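Local coordinates for B-129 (Sulfolobus virus 1, PDB 2WBT), which binds zinc through two C2H2-type fingers, is essential for virus function and probably acts as a DNA-binding protein, at residues E27-K30 with R31-L35; K91-R95 with Y96-T100; K101-P104 with V105-K108; F110-T113 with D114-L117. All blocks are in the same frame, centred on the assembly; numbering follows the deposited sequence.

Interaction 1 (E27-K30 with R31-L35); sequences EELK and RYHQL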
# COMPACT_ATOMS: atom_id res chain seq x y z
N GLU A 27 -25.03 0.38 -7.02
CA GLU A 27 -24.11 0.54 -8.16
C GLU A 27 -22.81 -0.25 -7.95
O GLU A 27 -22.35 -0.94 -8.86
CB GLU A 27 -23.78 2.02 -8.38
CG GLU A 27 -23.15 2.31 -9.75
CD GLU A 27 -22.39 3.62 -9.79
OE1 GLU A 27 -21.45 3.79 -8.98
OE2 GLU A 27 -22.72 4.47 -10.64
N GLU A 28 -22.24 -0.13 -6.76
CA GLU A 28 -20.96 -0.76 -6.43
C GLU A 28 -21.10 -2.23 -5.99
O GLU A 28 -20.14 -3.00 -6.08
CB GLU A 28 -20.21 0.07 -5.38
CG GLU A 28 -20.93 0.20 -4.06
CD GLU A 28 -20.57 1.46 -3.29
OE1 GLU A 28 -19.42 1.94 -3.41
OE2 GLU A 28 -21.44 1.97 -2.55
N LEU A 29 -22.28 -2.59 -5.50
CA LEU A 29 -22.63 -4.00 -5.21
C LEU A 29 -22.51 -4.85 -6.47
O LEU A 29 -21.86 -5.90 -6.47
CB LEU A 29 -24.06 -4.09 -4.66
CG LEU A 29 -24.77 -5.45 -4.65
CD1 LEU A 29 -23.93 -6.51 -3.95
CD2 LEU A 29 -26.13 -5.32 -3.99
N LYS A 30 -23.16 -4.39 -7.53
CA LYS A 30 -23.12 -5.06 -8.83
C LYS A 30 -21.72 -4.96 -9.45
O LYS A 30 -21.24 -5.91 -10.05
CB LYS A 30 -24.15 -4.45 -9.78
CG LYS A 30 -25.59 -4.64 -9.34
CD LYS A 30 -26.57 -3.87 -10.22
CE LYS A 30 -26.80 -4.57 -11.55
NZ LYS A 30 -27.68 -3.78 -12.45
N ARG A 31 -21.09 -3.80 -9.28
CA ARG A 31 -19.73 -3.56 -9.76
C ARG A 31 -18.69 -4.42 -9.01
O ARG A 31 -17.62 -4.70 -9.56
CB ARG A 31 -19.37 -2.08 -9.64
CG ARG A 31 -18.15 -1.65 -10.45
CD ARG A 31 -17.82 -0.17 -10.27
NE ARG A 31 -18.86 0.72 -10.80
CZ ARG A 31 -18.69 2.00 -11.11
NH1 ARG A 31 -17.50 2.59 -10.96
NH2 ARG A 31 -19.71 2.71 -11.58
N TYR A 32 -19.01 -4.83 -7.79
CA TYR A 32 -18.14 -5.73 -7.03
C TYR A 32 -18.21 -7.16 -7.57
O TYR A 32 -17.18 -7.81 -7.75
CB TYR A 32 -18.48 -5.72 -5.54
CG TYR A 32 -17.67 -6.73 -4.75
CD1 TYR A 32 -18.15 -8.03 -4.55
CD2 TYR A 32 -16.41 -6.41 -4.25
CE1 TYR A 32 -17.40 -8.96 -3.85
CE2 TYR A 32 -15.66 -7.34 -3.54
CZ TYR A 32 -16.16 -8.62 -3.34
OH TYR A 32 -15.42 -9.54 -2.65
N HIS A 33 -19.43 -7.64 -7.81
CA HIS A 33 -19.63 -8.96 -8.42
C HIS A 33 -19.45 -8.92 -9.95
O HIS A 33 -19.86 -9.84 -10.66
CB HIS A 33 -21.00 -9.54 -8.04
CG HIS A 33 -21.11 -9.91 -6.60
ND1 HIS A 33 -21.45 -8.99 -5.62
CD2 HIS A 33 -20.93 -11.09 -5.96
CE1 HIS A 33 -21.47 -9.59 -4.45
NE2 HIS A 33 -21.16 -10.86 -4.62
N GLN A 34 -18.83 -7.84 -10.44
CA GLN A 34 -18.36 -7.74 -11.82
C GLN A 34 -16.83 -7.82 -11.87
O GLN A 34 -16.25 -7.87 -12.96
CB GLN A 34 -18.84 -6.42 -12.43
CG GLN A 34 -19.19 -6.49 -13.91
CD GLN A 34 -20.00 -5.29 -14.37
OE1 GLN A 34 -21.09 -5.44 -14.91
NE2 GLN A 34 -19.45 -4.10 -14.16
N LEU A 35 -16.20 -7.84 -10.70
CA LEU A 35 -14.75 -7.98 -10.60
C LEU A 35 -14.37 -9.43 -10.88
O LEU A 35 -15.15 -10.35 -10.63
CB LEU A 35 -14.26 -7.59 -9.20
CG LEU A 35 -14.61 -6.18 -8.70
CD1 LEU A 35 -14.27 -6.04 -7.22
CD2 LEU A 35 -13.88 -5.13 -9.52
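H33 reaches back one helical turn to L29 and grips its carbonyl oxygen twice. CB and CG of H33 each lie 4.1 Å from L29 O. With chi1 at -68°, CG lies beside the backbone N, which brings the ring round to that oxygen. ND1 is the donor: its bond to L29 O is 3.2 Å long, nearly straight, and in the plane of the imidazole. Farther along the ring, CE1 meets the CD1 methyl of L29 at 4.0 Å. H33 N donates to the same L29 O at 3.3 Å, from the other face of the carbonyl plane. The ND1 bond restrains the rotation of the ring.

On another side of the helix, E27 and R31 run side by side. E27 OE1 and R31 NH2 form a salt bridge of 3.3 Å. The oxygen lies well out of the guanidinium plane, so charge alone joins them. In the backbone, R31 N donates to E27 O. H52 of the second subunit packs on both E27 and R31, and Y32 packs on helix 37-52. Both side-chain contacts are i to i+4 contacts of an alpha-helix, and H33 is the first residue to leave helical geometry.

Interaction 2 (K91-R95 with Y96-T100); sequences KQHIR and YTEHT. With ZN (zinc ion), chain C.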
# COMPACT_ATOMS: atom_id res chain seq x y z
N LYS A 91 13.74 17.78 -8.89
CA LYS A 91 14.85 18.02 -7.96
C LYS A 91 15.23 19.50 -7.84
O LYS A 91 15.99 19.86 -6.94
CB LYS A 91 16.07 17.15 -8.28
CG LYS A 91 16.79 17.45 -9.58
CD LYS A 91 17.86 16.39 -9.84
CE LYS A 91 17.25 15.07 -10.31
NZ LYS A 91 18.27 13.99 -10.37
N GLN A 92 14.73 20.34 -8.74
CA GLN A 92 14.77 21.78 -8.51
C GLN A 92 13.85 22.12 -7.34
O GLN A 92 14.17 22.96 -6.51
CB GLN A 92 14.34 22.57 -9.75
CG GLN A 92 14.20 24.07 -9.49
CD GLN A 92 13.96 24.87 -10.75
OE1 GLN A 92 12.87 25.43 -10.94
NE2 GLN A 92 14.97 24.94 -11.61
N HIS A 93 12.71 21.44 -7.30
CA HIS A 93 11.73 21.62 -6.22
C HIS A 93 12.27 21.12 -4.90
O HIS A 93 12.14 21.79 -3.87
CB HIS A 93 10.42 20.89 -6.54
CG HIS A 93 9.54 20.63 -5.34
ND1 HIS A 93 8.70 21.59 -4.82
CD2 HIS A 93 9.36 19.52 -4.60
CE1 HIS A 93 8.05 21.08 -3.79
NE2 HIS A 93 8.42 19.82 -3.64
N ILE A 94 12.86 19.93 -4.92
CA ILE A 94 13.41 19.32 -3.70
C ILE A 94 14.59 20.14 -3.17
O ILE A 94 14.69 20.36 -1.96
CB ILE A 94 13.85 17.86 -3.94
CG1 ILE A 94 12.62 16.95 -3.98
CG2 ILE A 94 14.80 17.39 -2.85
CD1 ILE A 94 12.93 15.53 -4.39
N ARG A 95 15.46 20.58 -4.07
CA ARG A 95 16.64 21.35 -3.68
C ARG A 95 16.29 22.74 -3.14
O ARG A 95 16.85 23.17 -2.13
CB ARG A 95 17.61 21.49 -4.85
CG ARG A 95 18.84 22.32 -4.52
CD ARG A 95 19.97 22.09 -5.49
NE ARG A 95 21.12 22.92 -5.17
CZ ARG A 95 22.28 22.91 -5.84
NH1 ARG A 95 22.45 22.11 -6.88
NH2 ARG A 95 23.27 23.71 -5.45
N TYR A 96 15.36 23.44 -3.80
CA TYR A 96 15.09 24.85 -3.49
C TYR A 96 13.73 25.15 -2.86
O TYR A 96 13.59 26.16 -2.16
CB TYR A 96 15.26 25.70 -4.75
CG TYR A 96 16.67 25.70 -5.31
CD1 TYR A 96 17.65 26.53 -4.77
CD2 TYR A 96 17.01 24.87 -6.37
CE1 TYR A 96 18.94 26.53 -5.28
CE2 TYR A 96 18.30 24.86 -6.88
CZ TYR A 96 19.26 25.69 -6.33
OH TYR A 96 20.54 25.69 -6.84
N THR A 97 12.73 24.30 -3.09
CA THR A 97 11.33 24.63 -2.76
C THR A 97 10.67 23.78 -1.66
O THR A 97 9.70 24.22 -1.04
CB THR A 97 10.45 24.60 -4.03
OG1 THR A 97 11.09 25.34 -5.08
CG2 THR A 97 9.08 25.20 -3.76
N GLU A 98 11.18 22.57 -1.42
CA GLU A 98 10.57 21.66 -0.44
C GLU A 98 11.14 21.90 0.96
O GLU A 98 12.32 21.61 1.21
CB GLU A 98 10.78 20.20 -0.87
CG GLU A 98 10.19 19.17 0.09
CD GLU A 98 8.77 19.50 0.51
OE1 GLU A 98 7.85 19.42 -0.34
OE2 GLU A 98 8.57 19.86 1.69
N HIS A 99 10.31 22.42 1.87
CA HIS A 99 10.75 22.82 3.21
C HIS A 99 10.11 22.07 4.38
O HIS A 99 10.32 22.44 5.54
CB HIS A 99 10.52 24.32 3.41
CG HIS A 99 11.21 25.19 2.41
ND1 HIS A 99 12.58 25.19 2.25
CD2 HIS A 99 10.72 26.08 1.52
CE1 HIS A 99 12.90 26.05 1.29
NE2 HIS A 99 11.80 26.60 0.84
N THR A 100 9.32 21.03 4.11
CA THR A 100 8.66 20.29 5.19
C THR A 100 9.65 19.47 6.02
O THR A 100 10.53 18.80 5.47
CB THR A 100 7.55 19.35 4.67
OG1 THR A 100 6.79 18.83 5.78
CG2 THR A 100 8.15 18.18 3.90
ZN ZN C . 7.59 18.26 -2.14
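Q92 opens the contact through its carbonyl: Q92 O accepts from Y96 N at 3.0 Å and also lies in plane at the edge of the Y96 ring. H93 comes next and joins the backbone and the zinc site. H93 O accepts from T97 N at 2.7 Å and, weakly, from E98 N. Its side chain has CG anti to the backbone N (chi1 161°), which carries the imidazole past T97 to the metal. H93 NE2 binds the zinc at 2.3 Å, and E98 OE1 binds it at 2.2 Å. The E98 chain bends at chi2 to bring the carboxylate round, and its CB makes an off-centre CH-pi contact with the H93 ring. T97 CB lies 3.6 Å from H93 ND1. I94 backs E98 through its CA, 4.0 Å from E98 CB. R95 ends the segment. Its extended chain lies along Y96, with R95 CG 3.7 Å from the centroid of the Y96 ring, over the face. The guanidinium and phenol planes are only 6° apart, and Y96 OH sits over one face of the guanidinium. C77 and C80 complete the zinc site of finger 1. A carboxylate thus stands where a classical C2H2 finger has its second histidine, so this site would probably carry more negative charge than a Cys2His2 site.

Interaction 3 (K101-P104 with V105-K108); sequences KVCP and VCKK. With ZN (zinc ion), chain D.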
# COMPACT_ATOMS: atom_id res chain seq x y z
N LYS A 101 9.50 19.53 7.34
CA LYS A 101 10.33 18.76 8.27
C LYS A 101 9.61 17.52 8.78
O LYS A 101 10.23 16.67 9.41
CB LYS A 101 10.75 19.61 9.47
CG LYS A 101 11.33 20.97 9.12
CD LYS A 101 12.70 20.87 8.49
CE LYS A 101 13.24 22.24 8.11
NZ LYS A 101 12.42 22.90 7.06
N VAL A 102 8.30 17.42 8.54
CA VAL A 102 7.51 16.29 9.02
C VAL A 102 7.33 15.26 7.91
O VAL A 102 7.08 15.61 6.76
CB VAL A 102 6.12 16.74 9.51
CG1 VAL A 102 5.45 15.61 10.29
CG2 VAL A 102 6.22 17.99 10.37
N CYS A 103 7.45 13.99 8.28
CA CYS A 103 7.23 12.89 7.35
C CYS A 103 5.73 12.71 7.13
O CYS A 103 4.99 12.47 8.10
CB CYS A 103 7.87 11.60 7.86
SG CYS A 103 7.40 10.12 6.93
N PRO A 104 5.27 12.79 5.85
CA PRO A 104 3.83 12.74 5.55
C PRO A 104 3.17 11.42 5.97
O PRO A 104 1.94 11.34 6.04
CB PRO A 104 3.79 12.87 4.02
CG PRO A 104 5.12 12.41 3.56
CD PRO A 104 6.06 12.89 4.61
N VAL A 105 4.00 10.42 6.26
CA VAL A 105 3.53 9.08 6.59
C VAL A 105 3.41 8.87 8.10
O VAL A 105 2.32 8.59 8.60
CB VAL A 105 4.48 8.01 6.00
CG1 VAL A 105 3.89 6.62 6.17
CG2 VAL A 105 4.77 8.30 4.53
N CYS A 106 4.52 9.01 8.82
CA CYS A 106 4.59 8.69 10.26
C CYS A 106 4.54 9.90 11.19
O CYS A 106 4.34 9.73 12.40
CB CYS A 106 5.84 7.86 10.56
SG CYS A 106 7.35 8.83 10.69
N LYS A 107 4.74 11.10 10.65
CA LYS A 107 4.60 12.34 11.43
C LYS A 107 5.76 12.62 12.39
O LYS A 107 5.60 13.38 13.35
CB LYS A 107 3.27 12.36 12.19
CG LYS A 107 2.07 12.25 11.29
CD LYS A 107 1.82 13.57 10.58
CE LYS A 107 1.07 13.37 9.28
NZ LYS A 107 0.34 14.60 8.87
N LYS A 108 6.90 12.03 12.09
CA LYS A 108 8.12 12.24 12.86
C LYS A 108 8.82 13.49 12.34
O LYS A 108 8.78 13.77 11.14
CB LYS A 108 9.03 11.02 12.70
CG LYS A 108 10.26 11.04 13.57
CD LYS A 108 11.19 9.92 13.19
CE LYS A 108 12.58 10.26 13.59
NZ LYS A 108 13.51 9.12 13.36
ZN ZN D . 7.82 8.66 8.62
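The C-x-x-C zinc knuckle of the second finger is formed here, where C103 and C106 face one zinc ion across a tight turn. C103 SG binds the metal at 2.3 Å and C106 SG at 2.1 Å, and the two sulfurs lie 4.0 Å apart. SG of C103 points away from its own N (chi1 170°) and that of C106 sits between N and the carbonyl carbon (chi1 80°), which turns both sulfurs to the same zinc. H119 and H124 supply the other two ligands.

The turn folds its amides onto the first sulfur. V105 N donates to C103 SG at 3.5 Å, and C106 N adds a weak bond to the same atom. K108 N makes a similar weak bond to C106 SG. Backbone bonds close the turn: K107 N donates to C103 O at 2.9 Å, and C103 N donates to K108 O at 3.2 Å. K107 takes a left-handed backbone conformation (phi 75°), which lets the chain double back. V102 CG1 then lies 3.6 Å from K107 CA, against the returning chain. P104 CG meets V105 CG2 at 4.2 Å, and both residues pack on Y62 of helix 60-72.

The N-H groups directed at the sulfurs would be expected to stabilise the negative charge of the zinc-bound thiolates. They probably also help to position the sulfurs.

Interaction 4 (F110-T113 with D114-L117); sequences FTST and DSAL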
# COMPACT_ATOMS: atom_id res chain seq x y z
N PHE A 110 12.12 16.51 12.05
CA PHE A 110 13.56 16.54 11.74
C PHE A 110 14.16 17.95 11.72
O PHE A 110 13.45 18.95 11.70
CB PHE A 110 13.83 15.86 10.40
CG PHE A 110 13.32 14.45 10.34
CD1 PHE A 110 12.04 14.18 9.89
CD2 PHE A 110 14.12 13.40 10.75
CE1 PHE A 110 11.56 12.88 9.84
CE2 PHE A 110 13.65 12.10 10.70
CZ PHE A 110 12.37 11.84 10.25
N THR A 111 15.50 17.99 11.71
CA THR A 111 16.26 19.23 11.62
C THR A 111 16.13 19.84 10.22
O THR A 111 15.78 21.01 10.07
CB THR A 111 17.76 18.98 11.89
OG1 THR A 111 17.92 18.38 13.18
CG2 THR A 111 18.55 20.29 11.85
N SER A 112 16.42 19.01 9.22
CA SER A 112 16.40 19.41 7.82
C SER A 112 15.37 18.60 7.06
O SER A 112 14.97 17.52 7.49
CB SER A 112 17.79 19.20 7.20
OG SER A 112 18.20 17.85 7.33
N THR A 113 14.93 19.12 5.91
CA THR A 113 14.01 18.39 5.04
C THR A 113 14.74 17.26 4.31
O THR A 113 14.10 16.31 3.84
CB THR A 113 13.31 19.32 4.02
OG1 THR A 113 14.18 19.59 2.91
CG2 THR A 113 12.90 20.63 4.67
N ASP A 114 16.06 17.36 4.21
CA ASP A 114 16.89 16.27 3.69
C ASP A 114 16.91 15.07 4.65
O ASP A 114 16.98 13.93 4.20
CB ASP A 114 18.32 16.76 3.42
CG ASP A 114 18.44 17.57 2.14
OD1 ASP A 114 18.85 18.75 2.22
OD2 ASP A 114 18.11 17.03 1.07
N SER A 115 16.87 15.34 5.95
CA SER A 115 16.73 14.28 6.96
C SER A 115 15.34 13.66 6.89
O SER A 115 15.17 12.46 7.12
CB SER A 115 16.98 14.82 8.37
OG SER A 115 18.26 15.44 8.46
N ALA A 116 14.34 14.48 6.58
CA ALA A 116 12.98 14.01 6.33
C ALA A 116 12.92 13.12 5.09
O ALA A 116 12.18 12.14 5.06
CB ALA A 116 12.03 15.19 6.18
N LEU A 117 13.70 13.48 4.06
CA LEU A 117 13.79 12.68 2.83
C LEU A 117 14.39 11.30 3.08
O LEU A 117 13.80 10.28 2.71
CB LEU A 117 14.61 13.40 1.76
CG LEU A 117 13.92 14.46 0.89
CD1 LEU A 117 14.87 14.94 -0.20
CD2 LEU A 117 12.63 13.93 0.28
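S112 and S115 are joined by polar bonds. S115 OG donates to S112 OG at 2.7 Å, and S115 N donates to the same oxygen at 3.2 Å. Two hydrogens therefore converge on one hydroxyl oxygen. S112 reaches this place with OG between the backbone N and the carbonyl carbon (chi1 57°), turned over the first turn of the helix. Its own carbonyl also serves the helix: S112 O accepts from A116 N at 3.2 Å and, weakly, from S115 N. One residue on, T113 O takes L117 N at 2.9 Å. The T113 hydroxyl turns to another part of the chain and is hydrogen-bonded to E98 O.

S112 is thus the N-cap of helix 113-122, the helix of the second finger, which in classical C2H2 fingers is the one that reads DNA. Its side chain accepts from S115 N, a first-turn amide with no carbonyl one turn earlier in the helix.

The remaining contacts centre on the F110 ring, which lies with one face against the helix backbone. A116 CA makes a CH-pi contact over that face, 4.1 Å from the centroid and 26° off the ring normal. S115 O lies over the same face, toward the rim. F110 CD1 also meets the A116 CB methyl at 3.8 Å, and F110 CB meets S115 CB at 3.9 Å. Beyond this, the F110 ring meets that of the zinc ligand H119, while L117 packs on L79 of the first finger.

In the fold
The four contacts come one after another along the chain. Interaction 1, on helix 26-32, stands apart: its centre is about 36 to 44 Å from the centres of the others, on the opposite side of the chain's centre, and it lies against the second subunit. Interactions 2, 3 and 4 cluster in the zinc fingers. Interaction 2 ends helix 87-96 of finger 1 and runs directly into interaction 3, their centres about 16 Å apart. Interaction 4 starts helix 113-122 and touches both. I94 meets L117, and K101 packs on F110 and T113. The two fingers are thus packed together at their junction, while the N-terminal part meets the partner subunit.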